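PDB 4YYC: putative trimethylamine methyltransferase from Rhizobium meliloti, which probably transfers methyl groups as a member of the trimethylamine methyltransferase family. Local coordinates for residues 207-212 / 388-393; 126-129 / 135-138; 178-183 / 194-199; 115-120 / 312-317; 269-274 / 353-358. All coordinates share one frame; numbering follows the deposited sequence.

Contact 1 (207-212 / 388-393)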
# COMPACT_ATOMS: atom_id res chain seq x y z
N PRO A 207 -10.97 -13.84 -20.49
CA PRO A 207 -12.37 -13.95 -20.07
C PRO A 207 -13.03 -12.58 -19.90
O PRO A 207 -12.39 -11.65 -19.45
CB PRO A 207 -12.32 -14.67 -18.75
CG PRO A 207 -10.93 -14.90 -18.44
CD PRO A 207 -10.03 -14.45 -19.54
N PHE A 208 -14.29 -12.48 -20.29
CA PHE A 208 -14.97 -11.19 -20.36
C PHE A 208 -16.27 -11.21 -19.57
O PHE A 208 -16.75 -12.27 -19.15
CB PHE A 208 -15.14 -10.77 -21.82
CG PHE A 208 -16.07 -11.66 -22.61
CD1 PHE A 208 -17.43 -11.47 -22.56
CD2 PHE A 208 -15.57 -12.72 -23.39
CE1 PHE A 208 -18.30 -12.27 -23.31
CE2 PHE A 208 -16.43 -13.53 -24.10
CZ PHE A 208 -17.80 -13.31 -24.06
N MSE A 209 -16.85 -10.03 -19.43
CA MSE A 209 -18.06 -9.80 -18.65
C MSE A 209 -19.20 -9.47 -19.56
O MSE A 209 -19.02 -8.97 -20.68
CB MSE A 209 -17.84 -8.62 -17.68
CG MSE A 209 -16.74 -8.89 -16.67
SE MSE A 209 -16.40 -7.30 -15.58
CE MSE A 209 -17.92 -7.47 -14.39
N GLY A 210 -20.41 -9.70 -19.08
CA GLY A 210 -21.61 -9.51 -19.87
C GLY A 210 -22.33 -8.22 -19.64
O GLY A 210 -22.01 -7.43 -18.76
N SER A 211 -23.35 -7.98 -20.48
CA SER A 211 -24.13 -6.75 -20.36
C SER A 211 -25.18 -6.95 -19.27
O SER A 211 -25.80 -8.04 -19.18
CB SER A 211 -24.84 -6.42 -21.66
OG SER A 211 -25.67 -5.26 -21.51
N VAL A 212 -25.42 -5.89 -18.49
CA VAL A 212 -26.40 -5.93 -17.40
C VAL A 212 -27.39 -4.80 -17.46
O VAL A 212 -28.20 -4.64 -16.57
CB VAL A 212 -25.74 -6.04 -16.01
CG1 VAL A 212 -25.01 -7.36 -15.88
CG2 VAL A 212 -24.84 -4.88 -15.75
N PHE A 388 -11.67 -11.42 -7.24
CA PHE A 388 -11.98 -10.76 -8.49
C PHE A 388 -11.87 -9.27 -8.27
O PHE A 388 -12.52 -8.74 -7.37
CB PHE A 388 -13.37 -11.15 -8.99
CG PHE A 388 -13.78 -10.42 -10.20
CD1 PHE A 388 -13.00 -10.49 -11.35
CD2 PHE A 388 -14.95 -9.64 -10.23
CE1 PHE A 388 -13.36 -9.80 -12.48
CE2 PHE A 388 -15.29 -8.92 -11.37
CZ PHE A 388 -14.49 -9.00 -12.50
N VAL A 389 -11.02 -8.64 -9.04
CA VAL A 389 -10.76 -7.24 -8.88
C VAL A 389 -11.24 -6.49 -10.11
O VAL A 389 -10.51 -6.33 -11.13
CB VAL A 389 -9.25 -6.98 -8.64
CG1 VAL A 389 -9.02 -5.52 -8.29
CG2 VAL A 389 -8.67 -7.89 -7.58
N LEU A 390 -12.44 -5.95 -9.99
CA LEU A 390 -12.90 -4.96 -10.95
C LEU A 390 -12.15 -3.67 -10.72
O LEU A 390 -11.72 -3.37 -9.61
CB LEU A 390 -14.41 -4.76 -10.75
CG LEU A 390 -15.15 -4.09 -11.93
CD1 LEU A 390 -14.97 -4.88 -13.20
CD2 LEU A 390 -16.62 -3.95 -11.50
N HIS A 391 -11.93 -2.89 -11.78
CA HIS A 391 -11.28 -1.59 -11.67
C HIS A 391 -9.81 -1.71 -11.26
O HIS A 391 -9.25 -0.83 -10.60
CB HIS A 391 -11.94 -0.59 -10.74
CG HIS A 391 -13.44 -0.58 -10.77
ND1 HIS A 391 -14.17 -0.18 -11.87
CD2 HIS A 391 -14.33 -0.82 -9.80
CE1 HIS A 391 -15.45 -0.21 -11.58
NE2 HIS A 391 -15.58 -0.59 -10.33
N ALA A 392 -9.16 -2.79 -11.66
CA ALA A 392 -7.74 -2.94 -11.31
C ALA A 392 -6.83 -1.96 -12.00
O ALA A 392 -5.74 -1.67 -11.48
CB ALA A 392 -7.30 -4.37 -11.60
N ALA A 393 -7.23 -1.42 -13.14
CA ALA A 393 -6.46 -0.40 -13.87
C ALA A 393 -7.33 0.50 -14.67
O ALA A 393 -8.30 0.03 -15.32
CB ALA A 393 -5.42 -1.01 -14.77
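Met209, present as selenomethionine, reaches across the inside of the barrel to meet Phe388 and Leu390 in a small, buried, wholly apolar Met-aromatic contact. The two backbones do not pair: the nearest CA atoms, of Met209 and Leu390, lie 10.5 Å apart, and side chains alone bridge that distance. Met209 starts from the short strand 208-209 with CG anti to the carbonyl carbon (chi1 -62°), runs out extended and bends at its last torsion, and its SE does most of the touching. Phe388, on strand 388-389, comes from the opposite direction and offers its rim: SE lies 4.0 Å from Phe388 CZ and 83° off the ring normal, so it sits beside the ring near its plane. Leu390 closes in from another quarter, its CD1 3.7 Å from Met209 SE, while the Met209 methyl CE stands slightly farther from the same branch, at 4.1 Å. Trp119 meets the Phe388 ring at a steep angle, and Leu241 and Leu243 of strand 240-245 extend the apolar packing around Phe388 and Leu390. Toward the pocket, Leu390 comes close to an unidentified molecule, probably from the crystallisation liquor, to which His391 NE2 is hydrogen-bonded. With a large polarisable atom at the positive rim of a ring and a methyl group beside it, the contact relies on dispersion and a weak edge interaction, with no hydrogen bond to fix its direction.

Contact 2 (126-129 / 135-138)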
# COMPACT_ATOMS: atom_id res chain seq x y z
N ARG A 126 -6.26 -19.07 -21.09
CA ARG A 126 -6.58 -17.85 -20.36
C ARG A 126 -7.70 -18.05 -19.35
O ARG A 126 -8.18 -17.11 -18.77
CB ARG A 126 -6.88 -16.71 -21.30
CG ARG A 126 -5.78 -16.55 -22.33
CD ARG A 126 -5.35 -15.14 -22.47
NE ARG A 126 -4.37 -14.89 -23.53
CZ ARG A 126 -3.07 -15.18 -23.47
NH1 ARG A 126 -2.54 -15.81 -22.42
NH2 ARG A 126 -2.30 -14.82 -24.48
N ASN A 127 -8.13 -19.30 -19.14
CA ASN A 127 -9.14 -19.57 -18.11
C ASN A 127 -8.64 -19.04 -16.77
O ASN A 127 -7.44 -19.09 -16.51
CB ASN A 127 -9.39 -21.07 -17.95
CG ASN A 127 -10.16 -21.69 -19.11
OD1 ASN A 127 -10.61 -21.03 -20.05
ND2 ASN A 127 -10.27 -23.03 -19.06
N ALA A 128 -9.56 -18.57 -15.92
CA ALA A 128 -9.19 -17.99 -14.61
C ALA A 128 -10.00 -18.63 -13.53
O ALA A 128 -11.20 -18.78 -13.66
CB ALA A 128 -9.43 -16.51 -14.59
N GLN A 129 -9.36 -19.00 -12.44
CA GLN A 129 -10.07 -19.48 -11.28
C GLN A 129 -10.68 -18.31 -10.55
O GLN A 129 -9.96 -17.37 -10.24
CB GLN A 129 -9.17 -20.28 -10.31
CG GLN A 129 -9.92 -20.74 -9.06
CD GLN A 129 -9.06 -21.58 -8.14
OE1 GLN A 129 -8.60 -22.64 -8.57
NE2 GLN A 129 -8.86 -21.15 -6.84
N THR A 135 -6.41 -14.82 -7.53
CA THR A 135 -6.71 -13.38 -7.72
C THR A 135 -6.70 -13.10 -9.20
O THR A 135 -5.76 -13.45 -9.91
CB THR A 135 -5.71 -12.48 -6.95
OG1 THR A 135 -5.90 -12.66 -5.55
CG2 THR A 135 -5.92 -11.00 -7.28
N VAL A 136 -7.80 -12.46 -9.67
CA VAL A 136 -8.00 -12.16 -11.07
C VAL A 136 -8.26 -10.66 -11.21
O VAL A 136 -9.22 -10.13 -10.67
CB VAL A 136 -9.24 -12.94 -11.58
CG1 VAL A 136 -9.59 -12.59 -13.00
CG2 VAL A 136 -9.00 -14.45 -11.44
N PHE A 137 -7.43 -9.99 -12.01
CA PHE A 137 -7.53 -8.56 -12.25
C PHE A 137 -8.33 -8.29 -13.52
O PHE A 137 -8.07 -8.89 -14.58
CB PHE A 137 -6.17 -7.93 -12.42
CG PHE A 137 -5.32 -7.95 -11.19
CD1 PHE A 137 -5.83 -7.65 -9.96
CD2 PHE A 137 -3.94 -8.21 -11.29
CE1 PHE A 137 -5.00 -7.62 -8.82
CE2 PHE A 137 -3.12 -8.18 -10.17
CZ PHE A 137 -3.65 -7.89 -8.94
N ALA A 138 -9.23 -7.30 -13.45
CA ALA A 138 -10.01 -6.83 -14.59
C ALA A 138 -9.94 -5.32 -14.69
O ALA A 138 -9.70 -4.64 -13.67
CB ALA A 138 -11.46 -7.20 -14.48
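Val136 CG2 is the one side-chain atom that serves both partners across this contact. It lies 3.8 Å from Ala128 CB, a plain methyl-to-methyl touch, and 3.3 Å from the backbone oxygen Gln129 O, a close van der Waals approach of a branch to a carbonyl. The valine torsion explains the choice: CG1 is anti to the backbone N (chi1 175°), which turns CG2 to the N side of the residue, where Ala128 and Gln129 pass. Both CB atoms of the Ala128-Val136 pair face across the gap, and their CA atoms, 6.9 Å apart, are too distant for backbone pairing; no hydrogen bond joins the two segments.

Each side is held by other strands. Ala128 pairs through its backbone with Trp119 of strand 116-119, whereas Val136 bonds to Asn387 and Val389, and Thr135 to Ile44. The Gln129 side chain runs out extended past the contact, and its amide NE2 is bonded to Gly131 O, so its polar end is tied back to the end of its own strand. Farther out, Arg126 forms a salt bridge with Asp205 and Asn127 OD1 accepts from Ala121 N.

The chain thus leaves a two-stranded antiparallel hairpin, 116-119 with 128-131, and after a short turn enters strand 134-137 of a different sheet. The packing of side chains rather than backbones between these successive strands resembles a beta-arch, set here where the hairpin meets a strand of the barrel wall.

Contact 3 (178-183 / 194-199)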
# COMPACT_ATOMS: atom_id res chain seq x y z
N GLY A 178 -12.49 -7.72 -19.02
CA GLY A 178 -13.44 -6.79 -18.40
C GLY A 178 -14.82 -6.77 -19.07
O GLY A 178 -15.22 -7.70 -19.73
N GLY A 179 -15.52 -5.66 -18.80
CA GLY A 179 -16.87 -5.46 -19.23
C GLY A 179 -17.00 -4.10 -19.87
O GLY A 179 -16.50 -3.87 -20.96
N THR A 180 -17.63 -3.18 -19.18
CA THR A 180 -17.86 -1.82 -19.69
C THR A 180 -16.59 -0.99 -19.44
O THR A 180 -16.55 -0.11 -18.59
CB THR A 180 -19.06 -1.22 -18.98
OG1 THR A 180 -20.19 -2.09 -19.16
CG2 THR A 180 -19.40 0.16 -19.46
N VAL A 181 -15.56 -1.25 -20.23
CA VAL A 181 -14.26 -0.59 -20.01
C VAL A 181 -14.39 0.92 -20.15
O VAL A 181 -13.68 1.68 -19.49
CB VAL A 181 -13.14 -1.19 -20.86
CG1 VAL A 181 -12.92 -2.64 -20.49
CG2 VAL A 181 -13.40 -1.08 -22.38
N CYS A 182 -15.33 1.33 -21.00
CA CYS A 182 -15.89 2.68 -21.00
C CYS A 182 -17.27 2.58 -21.63
O CYS A 182 -17.62 1.54 -22.14
CB CYS A 182 -14.99 3.67 -21.70
SG CYS A 182 -14.60 3.27 -23.43
N GLU A 183 -18.04 3.64 -21.56
CA GLU A 183 -19.37 3.66 -22.14
C GLU A 183 -19.30 4.33 -23.50
O GLU A 183 -19.08 5.55 -23.57
CB GLU A 183 -20.27 4.47 -21.19
CG GLU A 183 -21.75 4.46 -21.54
CD GLU A 183 -22.40 3.12 -21.31
OE1 GLU A 183 -22.09 2.45 -20.30
OE2 GLU A 183 -23.29 2.74 -22.11
N LEU A 194 -24.09 -4.91 -27.93
CA LEU A 194 -23.71 -5.92 -28.90
C LEU A 194 -22.26 -5.70 -29.36
O LEU A 194 -21.47 -6.64 -29.43
CB LEU A 194 -24.63 -5.82 -30.13
CG LEU A 194 -26.09 -6.14 -29.81
CD1 LEU A 194 -26.98 -5.58 -30.89
CD2 LEU A 194 -26.31 -7.62 -29.56
N ASP A 195 -21.94 -4.46 -29.65
CA ASP A 195 -20.56 -4.07 -30.03
C ASP A 195 -19.55 -4.22 -28.90
O ASP A 195 -18.38 -4.55 -29.16
CB ASP A 195 -20.56 -2.65 -30.59
CG ASP A 195 -21.35 -2.56 -31.85
OD1 ASP A 195 -20.92 -3.08 -32.92
OD2 ASP A 195 -22.48 -2.03 -31.79
N MSE A 196 -20.01 -3.97 -27.68
CA MSE A 196 -19.15 -4.06 -26.48
C MSE A 196 -18.79 -5.53 -26.33
O MSE A 196 -17.62 -5.86 -26.22
CB MSE A 196 -19.88 -3.47 -25.31
CG MSE A 196 -19.97 -1.95 -25.42
SE MSE A 196 -21.46 -1.23 -24.32
CE MSE A 196 -20.48 -1.29 -22.70
N VAL A 197 -19.78 -6.43 -26.29
CA VAL A 197 -19.44 -7.86 -26.15
C VAL A 197 -18.57 -8.33 -27.33
O VAL A 197 -17.56 -9.03 -27.16
CB VAL A 197 -20.70 -8.74 -25.99
CG1 VAL A 197 -20.35 -10.23 -26.09
CG2 VAL A 197 -21.42 -8.39 -24.69
N TYR A 198 -18.95 -7.95 -28.54
CA TYR A 198 -18.18 -8.34 -29.72
C TYR A 198 -16.72 -7.91 -29.59
O TYR A 198 -15.81 -8.67 -29.96
CB TYR A 198 -18.76 -7.73 -30.98
CG TYR A 198 -17.97 -8.11 -32.23
CD1 TYR A 198 -18.12 -9.37 -32.82
CD2 TYR A 198 -17.06 -7.24 -32.79
CE1 TYR A 198 -17.41 -9.71 -33.98
CE2 TYR A 198 -16.32 -7.58 -33.92
CZ TYR A 198 -16.49 -8.82 -34.51
OH TYR A 198 -15.73 -9.11 -35.63
N SER A 199 -16.50 -6.71 -29.05
CA SER A 199 -15.12 -6.19 -28.91
C SER A 199 -14.26 -7.09 -28.01
O SER A 199 -13.10 -7.34 -28.31
CB SER A 199 -15.14 -4.75 -28.37
OG SER A 199 -15.76 -3.93 -29.31
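Met196 CE, the methyl end of a selenomethionine, presses into the side chain of Thr180, and that is the tight part of the contact. CE lies 3.6 Å from Thr180 OG1 and 3.7 Å from Thr180 CG2, straddling the two branches, with Thr180 CB just behind. The Met196 chain leaves helix 192-202 toward the loop and bends at its last torsion (chi3 81°), which brings the methyl across the threonine. Phe161 of helix 158-170 and Pro184 also touch this methionine.

Away from that touch the fit relaxes. Cys182 O is 4.1 Å from Met196 CE, and the end of Glu183 only approaches, its OE2 being engaged in a salt bridge with Arg192. Thr180, Met196 and Glu183 are all partly exposed.

Thr180 is the centre of an inverse gamma turn, closed by a weak bond from Val181 N to Gly179 O. Within the helix, Ser199 OG gives a 2.7 Å side-chain bond to Asp195 O, and Ser199 N makes a main-chain bond to the same oxygen from the opposite face of its plane.

With no hydrogen bond between loop and helix, adhesion here comes from shape and dispersion, a selenomethionine methyl against both branches of a threonine at the centre of a turn.

Contact 4 (115-120 / 312-317)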
# COMPACT_ATOMS: atom_id res chain seq x y z
N LYS A 115 -17.86 -22.51 -3.89
CA LYS A 115 -16.82 -21.72 -3.26
C LYS A 115 -15.83 -21.23 -4.28
O LYS A 115 -15.23 -20.19 -4.07
CB LYS A 115 -16.03 -22.54 -2.24
CG LYS A 115 -16.76 -22.79 -0.95
CD LYS A 115 -15.70 -22.94 0.17
CE LYS A 115 -16.17 -23.67 1.41
NZ LYS A 115 -17.63 -23.63 1.69
N ASP A 116 -15.63 -21.99 -5.35
CA ASP A 116 -14.76 -21.59 -6.43
C ASP A 116 -15.24 -22.21 -7.72
O ASP A 116 -15.90 -23.25 -7.70
CB ASP A 116 -13.30 -21.91 -6.13
CG ASP A 116 -13.06 -23.33 -5.90
OD1 ASP A 116 -13.18 -23.79 -4.75
OD2 ASP A 116 -12.83 -24.04 -6.88
N PHE A 117 -14.89 -21.58 -8.84
CA PHE A 117 -15.28 -22.06 -10.15
C PHE A 117 -14.36 -21.49 -11.20
O PHE A 117 -13.67 -20.49 -10.93
CB PHE A 117 -16.77 -21.74 -10.45
CG PHE A 117 -17.08 -20.26 -10.51
CD1 PHE A 117 -17.42 -19.56 -9.37
CD2 PHE A 117 -17.01 -19.56 -11.70
CE1 PHE A 117 -17.65 -18.19 -9.42
CE2 PHE A 117 -17.25 -18.22 -11.74
CZ PHE A 117 -17.56 -17.53 -10.60
N THR A 118 -14.38 -22.08 -12.40
CA THR A 118 -13.58 -21.57 -13.50
C THR A 118 -14.38 -20.56 -14.33
O THR A 118 -15.54 -20.81 -14.71
CB THR A 118 -13.15 -22.73 -14.41
OG1 THR A 118 -12.44 -23.70 -13.62
CG2 THR A 118 -12.27 -22.22 -15.53
N TRP A 119 -13.75 -19.42 -14.62
CA TRP A 119 -14.21 -18.46 -15.60
C TRP A 119 -13.51 -18.80 -16.89
O TRP A 119 -12.31 -18.63 -17.04
CB TRP A 119 -13.86 -17.05 -15.15
CG TRP A 119 -14.40 -15.93 -15.93
CD1 TRP A 119 -15.27 -15.95 -17.01
CD2 TRP A 119 -14.13 -14.58 -15.66
NE1 TRP A 119 -15.53 -14.65 -17.40
CE2 TRP A 119 -14.86 -13.80 -16.57
CE3 TRP A 119 -13.34 -13.93 -14.70
CZ2 TRP A 119 -14.81 -12.41 -16.55
CZ3 TRP A 119 -13.30 -12.57 -14.69
CH2 TRP A 119 -14.02 -11.82 -15.59
N HIS A 120 -14.26 -19.42 -17.81
CA HIS A 120 -13.67 -19.94 -19.03
C HIS A 120 -13.45 -18.82 -20.04
O HIS A 120 -14.30 -17.94 -20.19
CB HIS A 120 -14.55 -21.02 -19.63
CG HIS A 120 -14.62 -22.25 -18.77
ND1 HIS A 120 -13.85 -23.37 -19.01
CD2 HIS A 120 -15.30 -22.50 -17.63
CE1 HIS A 120 -14.07 -24.26 -18.07
NE2 HIS A 120 -14.94 -23.76 -17.21
N PRO A 312 -23.22 -19.73 -10.19
CA PRO A 312 -22.05 -19.11 -9.55
C PRO A 312 -22.31 -17.66 -9.11
O PRO A 312 -22.95 -16.85 -9.82
CB PRO A 312 -20.93 -19.20 -10.59
CG PRO A 312 -21.60 -19.47 -11.86
CD PRO A 312 -22.95 -20.05 -11.60
N VAL A 313 -21.86 -17.33 -7.90
CA VAL A 313 -22.17 -16.02 -7.36
C VAL A 313 -21.02 -15.54 -6.45
O VAL A 313 -20.46 -16.32 -5.68
CB VAL A 313 -23.54 -15.99 -6.61
CG1 VAL A 313 -23.61 -16.96 -5.47
CG2 VAL A 313 -23.88 -14.57 -6.12
N LEU A 314 -20.68 -14.25 -6.57
CA LEU A 314 -19.63 -13.66 -5.77
C LEU A 314 -20.19 -12.67 -4.74
O LEU A 314 -21.19 -11.99 -5.01
CB LEU A 314 -18.61 -12.88 -6.64
CG LEU A 314 -17.73 -13.71 -7.56
CD1 LEU A 314 -18.47 -14.19 -8.78
CD2 LEU A 314 -16.48 -12.91 -7.91
N PHE A 315 -19.51 -12.58 -3.60
CA PHE A 315 -19.70 -11.53 -2.61
C PHE A 315 -18.87 -10.34 -3.11
O PHE A 315 -17.62 -10.38 -3.06
CB PHE A 315 -19.17 -12.08 -1.27
CG PHE A 315 -19.35 -11.21 -0.05
CD1 PHE A 315 -18.98 -9.90 -0.01
CD2 PHE A 315 -19.80 -11.77 1.13
CE1 PHE A 315 -19.10 -9.16 1.13
CE2 PHE A 315 -19.89 -11.06 2.30
CZ PHE A 315 -19.56 -9.73 2.30
N GLY A 316 -19.55 -9.29 -3.55
CA GLY A 316 -18.89 -8.07 -4.03
C GLY A 316 -19.03 -6.96 -3.03
O GLY A 316 -19.86 -7.04 -2.13
N THR A 317 -18.19 -5.96 -3.14
CA THR A 317 -18.33 -4.76 -2.35
C THR A 317 -17.67 -3.63 -3.21
O THR A 317 -16.51 -3.76 -3.56
CB THR A 317 -17.58 -4.92 -1.00
OG1 THR A 317 -18.32 -5.80 -0.12
CG2 THR A 317 -17.42 -3.61 -0.28
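Phe117 buries the largest share of this contact, laying one ring face over Pro312. The proline CB is nearly centred above the ring, 3.6 Å from its centroid and only 11° off the normal, which makes a CH-pi contact. Phe117 reaches it with CG in the crowded position between backbone N and carbonyl carbon (chi1 64°), swinging the ring off its hairpin strand 116-119 toward the barrel.

Pro312 is second in buried area. It stands just before strand 313-322, so the ring packs against the very beginning of a barrel strand. Leu314, two residues on, works differently: its CD1 comes to the ring's edge in plane, 3.9 Å from Phe117 CZ, and the two side chains cross at about a right angle. Face and edge of one ring are thereby used by the residue just before the strand and one within it.

Ile130 of the hairpin partner strand and Leu241 of strand 240-245 touch both Phe117 and Leu314, continuing the apolar cluster. Replacing Phe117 by an alanine would probably open a gap between hairpin and barrel, leaving Pro312 CB without its ring face and Leu314 CD1 without its edge neighbour.

The hairpin is therefore joined to the start of the barrel strand by an aliphatic proline carbon over the pi face, a dispersion-led CH-pi contact, with no hydrogen bond across.

Contact 5 (269-274 / 353-358)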
# COMPACT_ATOMS: atom_id res chain seq x y z
N ALA A 269 -22.04 -16.15 -13.95
CA ALA A 269 -21.79 -15.69 -12.60
C ALA A 269 -22.31 -14.28 -12.36
O ALA A 269 -22.15 -13.39 -13.21
CB ALA A 269 -20.30 -15.75 -12.26
N CYS A 270 -22.85 -14.07 -11.18
CA CYS A 270 -23.33 -12.79 -10.72
C CYS A 270 -22.38 -12.25 -9.64
O CYS A 270 -22.10 -12.99 -8.66
CB CYS A 270 -24.71 -12.92 -10.12
SG CYS A 270 -25.98 -13.20 -11.38
N VAL A 271 -21.88 -11.03 -9.82
CA VAL A 271 -21.04 -10.38 -8.82
C VAL A 271 -21.94 -9.46 -8.03
O VAL A 271 -22.21 -8.33 -8.45
CB VAL A 271 -19.86 -9.59 -9.46
CG1 VAL A 271 -18.91 -9.08 -8.37
CG2 VAL A 271 -19.14 -10.42 -10.52
N VAL A 272 -22.45 -9.93 -6.89
CA VAL A 272 -23.47 -9.18 -6.13
C VAL A 272 -22.79 -8.12 -5.28
O VAL A 272 -22.09 -8.44 -4.30
CB VAL A 272 -24.34 -10.14 -5.25
CG1 VAL A 272 -25.30 -9.31 -4.39
CG2 VAL A 272 -25.10 -11.07 -6.13
N SER A 273 -23.01 -6.86 -5.61
CA SER A 273 -22.14 -5.80 -5.14
C SER A 273 -22.92 -4.61 -4.58
O SER A 273 -23.42 -3.76 -5.33
CB SER A 273 -21.23 -5.30 -6.29
OG SER A 273 -20.42 -6.37 -6.79
N PRO A 274 -23.00 -4.50 -3.25
CA PRO A 274 -23.37 -3.23 -2.65
C PRO A 274 -22.55 -2.10 -3.26
O PRO A 274 -21.36 -2.29 -3.57
CB PRO A 274 -23.01 -3.47 -1.17
CG PRO A 274 -23.27 -4.94 -0.99
CD PRO A 274 -22.80 -5.57 -2.25
N PRO A 353 -16.63 -16.60 -3.43
CA PRO A 353 -15.53 -15.75 -3.90
C PRO A 353 -15.82 -14.26 -3.73
O PRO A 353 -16.97 -13.85 -3.77
CB PRO A 353 -15.41 -16.12 -5.39
CG PRO A 353 -16.14 -17.39 -5.54
CD PRO A 353 -17.25 -17.37 -4.52
N PHE A 354 -14.78 -13.47 -3.50
CA PHE A 354 -14.88 -12.10 -3.03
C PHE A 354 -14.34 -11.13 -4.09
O PHE A 354 -13.29 -11.36 -4.68
CB PHE A 354 -14.07 -11.99 -1.72
CG PHE A 354 -14.07 -10.63 -1.13
CD1 PHE A 354 -15.24 -10.03 -0.75
CD2 PHE A 354 -12.88 -9.96 -0.96
CE1 PHE A 354 -15.24 -8.75 -0.21
CE2 PHE A 354 -12.86 -8.69 -0.43
CZ PHE A 354 -14.05 -8.09 -0.03
N ARG A 355 -15.07 -10.02 -4.27
CA ARG A 355 -14.67 -8.92 -5.14
C ARG A 355 -14.72 -7.63 -4.33
O ARG A 355 -15.67 -7.38 -3.61
CB ARG A 355 -15.64 -8.77 -6.34
CG ARG A 355 -15.51 -7.49 -7.17
CD ARG A 355 -16.49 -6.43 -6.74
NE ARG A 355 -16.09 -5.09 -7.14
CZ ARG A 355 -16.91 -4.10 -7.42
NH1 ARG A 355 -18.23 -4.26 -7.52
NH2 ARG A 355 -16.40 -2.90 -7.67
N THR A 356 -13.67 -6.83 -4.44
CA THR A 356 -13.60 -5.49 -3.85
C THR A 356 -12.36 -4.80 -4.44
O THR A 356 -11.64 -5.36 -5.23
CB THR A 356 -13.49 -5.47 -2.29
OG1 THR A 356 -13.86 -4.15 -1.80
CG2 THR A 356 -12.10 -5.78 -1.79
N GLY A 357 -12.19 -3.55 -4.07
CA GLY A 357 -10.93 -2.86 -4.32
C GLY A 357 -10.63 -2.49 -5.73
O GLY A 357 -11.54 -2.17 -6.53
N GLY A 358 -9.37 -2.60 -6.07
CA GLY A 358 -8.87 -2.10 -7.35
C GLY A 358 -7.99 -0.88 -7.17
O GLY A 358 -7.52 -0.60 -6.08
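Arg355 lies across Val271 and Ser273, and its side chain can be followed outward. CB sits 3.9 Å from Val271 CG1, and CG stays equally near the same methyl, crossing the valine at about a right angle. CG is anti to the backbone N (chi1 168°), and a bend at chi2 (-96°) turns the chain from Val271 toward Ser273. CD faces both partners from one side, 3.9 Å from Ser273 OG and as far from Val271 CG1. At the tip, NH1 makes a weak hydrogen bond to Ser273 OG, 3.1 Å long with an angle of 148° at the hydrogen, the oxygen lying in the guanidinium plane at its edge. The other terminal nitrogen, NH2, bonds to the unidentified molecule.

Ser273 OG also donates to Val271 O at 3.1 Å, from far above the carbonyl plane, linking a main-chain oxygen of its own strand to the arginine. An alanine in place of Ser273 would probably cost NH1 this weak acceptor and leave Val271 O without the hydroxyl that reaches it, while the guanidinium keeps its other partners. Leu243 and His391 also pack on Arg355.

Strands 269-277 and 354-355 each pair in parallel with strand 313-322, which lies between them. Together with parallel strands 208-209 and 240-245 and the intervening helices, they are consistent with the TIM-type barrel of this family, with Arg355 in the interior where this molecule is bound.

How the contacts relate
Contacts 1 and 5 are the innermost: both are buried inside the barrel and border the pocket of the unidentified molecule, where His391 NE2 and Arg355 NH2 lie 3.6 Å apart. Contacts 2 and 4 are also buried but farther from the centre, which leaves contact 3 as the only partly buried one. Contact 5 alone carries a hydrogen bond across its segments, a weak one; the other four rely on apolar or van der Waals packing. Contacts 2 and 4 share the hairpin of strands 116-119 and 128-131 and fit it to different barrel strands. Contact 4 borders contact 5 through Leu314 N and Cys270 O, and Gly178 O bonds Met209 N, linking contact 3 to contact 1.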